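Local coordinates for kelch domain-containing protein (Colletotrichum graminicola M1.001, PDB 5C86), which oxidises alcohols as a fungal copper-dependent oxidase of the AA5 family, related to galactose oxidase and glyoxal oxidase, at residues V227-V232 and Q429-P433. Sequence-based numbering, arbitrary orientation.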
loop_
_atom_site.group_PDB
_atom_site.type_symbol
_atom_site.label_atom_id
_atom_site.label_comp_id
_atom_site.label_asym_id
_atom_site.label_seq_id
_atom_site.Cartn_x
_atom_site.Cartn_y
_atom_site.Cartn_z
ATOM N N VAL A 227 -1.668 7.704 -2.640
ATOM C CA VAL A 227 -0.800 7.480 -1.510
ATOM C C VAL A 227 -0.706 8.709 -0.642
ATOM O O VAL A 227 -0.502 9.795 -1.140
ATOM C CB VAL A 227 0.602 6.948 -1.852
ATOM C CG1 VAL A 227 1.306 7.956 -2.703
ATOM C CG2 VAL A 227 1.385 6.628 -0.610
ATOM N N MET A 228 -0.758 8.493 0.679
ATOM C CA MET A 228 -0.601 9.522 1.641
ATOM C C MET A 228 0.886 9.711 1.885
ATOM O O MET A 228 1.492 9.015 2.670
ATOM C CB MET A 228 -1.319 9.156 2.922
ATOM C CG MET A 228 -1.344 10.307 3.919
ATOM S SD MET A 228 -2.273 9.961 5.408
ATOM C CE MET A 228 -3.914 10.186 4.757
ATOM N N TYR A 229 1.457 10.711 1.241
ATOM C CA TYR A 229 2.879 10.941 1.267
ATOM C C TYR A 229 3.313 11.888 2.393
ATOM O O TYR A 229 4.505 11.987 2.682
ATOM C CB TYR A 229 3.385 11.441 -0.092
ATOM C CG TYR A 229 2.922 12.817 -0.458
ATOM C CD1 TYR A 229 3.573 13.901 -0.014
ATOM C CD2 TYR A 229 1.790 12.984 -1.212
ATOM C CE1 TYR A 229 3.107 15.180 -0.359
ATOM C CE2 TYR A 229 1.282 14.219 -1.558
ATOM C CZ TYR A 229 1.965 15.294 -1.089
ATOM O OH TYR A 229 1.521 16.531 -1.484
ATOM N N ASP A 230 2.394 12.659 3.004
ATOM C CA ASP A 230 2.754 13.443 4.175
ATOM C C ASP A 230 1.539 13.449 5.055
ATOM O O ASP A 230 0.635 14.305 4.870
ATOM C CB ASP A 230 3.219 14.845 3.817
ATOM C CG ASP A 230 3.585 15.668 5.060
ATOM O OD1 ASP A 230 3.221 15.258 6.206
ATOM O OD2 ASP A 230 4.296 16.684 4.881
ATOM N N ALA A 231 1.455 12.493 5.970
ATOM C CA ALA A 231 0.260 12.362 6.789
ATOM C C ALA A 231 0.102 13.504 7.795
ATOM O O ALA A 231 -1.035 13.843 8.146
ATOM C CB ALA A 231 0.279 11.063 7.478
ATOM N N VAL A 232 1.194 14.106 8.188
ATOM C CA VAL A 232 1.133 15.208 9.147
ATOM C C VAL A 232 0.396 16.414 8.501
ATOM O O VAL A 232 -0.450 17.057 9.137
ATOM C CB VAL A 232 2.553 15.558 9.609
ATOM C CG1 VAL A 232 2.540 16.824 10.466
ATOM C CG2 VAL A 232 3.190 14.415 10.396
ATOM N N GLN A 429 0.141 2.023 3.447
ATOM C CA GLN A 429 1.307 2.856 3.328
ATOM C C GLN A 429 0.955 4.348 3.581
ATOM O O GLN A 429 0.099 4.864 2.965
ATOM C CB GLN A 429 2.043 2.708 1.986
ATOM C CG GLN A 429 1.331 3.204 0.834
ATOM C CD GLN A 429 2.209 3.237 -0.490
ATOM O OE1 GLN A 429 3.464 3.364 -0.535
ATOM N NE2 GLN A 429 1.513 3.143 -1.537
ATOM N N ARG A 430 1.745 4.957 4.415
ATOM C CA ARG A 430 1.769 6.392 4.573
ATOM C C ARG A 430 3.089 6.802 5.100
ATOM O O ARG A 430 3.783 6.049 5.789
ATOM C CB ARG A 430 0.640 6.833 5.529
ATOM C CG ARG A 430 0.705 6.271 6.926
ATOM C CD ARG A 430 -0.343 6.862 7.859
ATOM N NE ARG A 430 -1.683 6.545 7.353
ATOM C CZ ARG A 430 -2.804 7.269 7.564
ATOM N NH1 ARG A 430 -2.810 8.332 8.424
ATOM N NH2 ARG A 430 -3.914 6.869 6.979
ATOM N N ARG A 431 3.452 8.030 4.829
ATOM C CA ARG A 431 4.698 8.610 5.307
ATOM C C ARG A 431 4.435 9.808 6.247
ATOM O O ARG A 431 3.598 10.657 5.947
ATOM C CB ARG A 431 5.508 9.156 4.166
ATOM C CG ARG A 431 6.697 10.018 4.553
ATOM C CD ARG A 431 7.546 10.374 3.326
ATOM N NE ARG A 431 8.578 11.410 3.609
ATOM C CZ ARG A 431 8.337 12.698 3.697
ATOM N NH1 ARG A 431 7.127 13.191 3.468
ATOM N NH2 ARG A 431 9.328 13.513 3.932
ATOM N N ILE A 432 5.164 9.829 7.328
ATOM C CA ILE A 432 5.222 10.891 8.319
ATOM C C ILE A 432 6.645 11.432 8.350
ATOM O O ILE A 432 7.554 10.744 8.780
ATOM C CB ILE A 432 4.792 10.335 9.671
ATOM C CG1 ILE A 432 3.286 9.964 9.590
ATOM C CG2 ILE A 432 5.156 11.306 10.841
ATOM C CD1 ILE A 432 2.882 9.067 10.756
ATOM N N PRO A 433 6.862 12.674 7.936
ATOM C CA PRO A 433 8.191 13.275 8.153
ATOM C C PRO A 433 8.372 13.588 9.597
ATOM O O PRO A 433 7.398 13.810 10.322
ATOM C CB PRO A 433 8.147 14.561 7.347
ATOM C CG PRO A 433 6.735 14.908 7.289
ATOM C CD PRO A 433 5.920 13.642 7.385
HETATM O O HOH W 1 6.499 16.081 3.457
#
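Arg431 grips the 227-232 segment through both its backbone and its side chain. Its amide N donates to Met228 O (3.1 Å), and its own carbonyl O receives Ala231 N over 2.8 Å, nearly straight at 168°, so Tyr229 and Asp230 are spanned by two backbone bonds. The side chain then runs extended past the Tyr229 carbonyl. CB, with CG placed anti to the backbone N (chi1 169°), starts 3.4 Å from Tyr229 O; CG and CD keep following the same oxygen; NE turns to Pro287 O beyond the two segments; and Arg431 NH1 donates a hydrogen bond to Tyr229 O (3.0 Å), the oxygen lying at the edge of the guanidinium and in its plane. A water in the same plane accepts from NH1 and donates to Asp230 OD2, linking the two opposite charges indirectly. Asp230 OD1, bonded to Ala233 N, touches Pro433 CD.

Arg430 takes another course, side by side with Met228. Its chain bends at chi3 (62°), and Met228 SD sits over the centre of one guanidinium face, 3.5 Å from Arg430 CZ, while NH1 and NH2 bond to the carbonyls of Val455 and Ser183. At one end Val227 CG2 packs against the side-chain amide of Gln429, whose NE2 and OE1 bond to Ala283 O and Val285 N; at the other, Val232 and Ile432 cross at about a right angle, their CG2 atoms 3.7 Å apart. Tyr229 and Asp230 form a classic beta bulge against Lys235 of the same blade, and on this strand 225-230 the blade meets the early-set domain, a junction of Kelch propeller and C-terminal beta domain characteristic of the galactose oxidase fold.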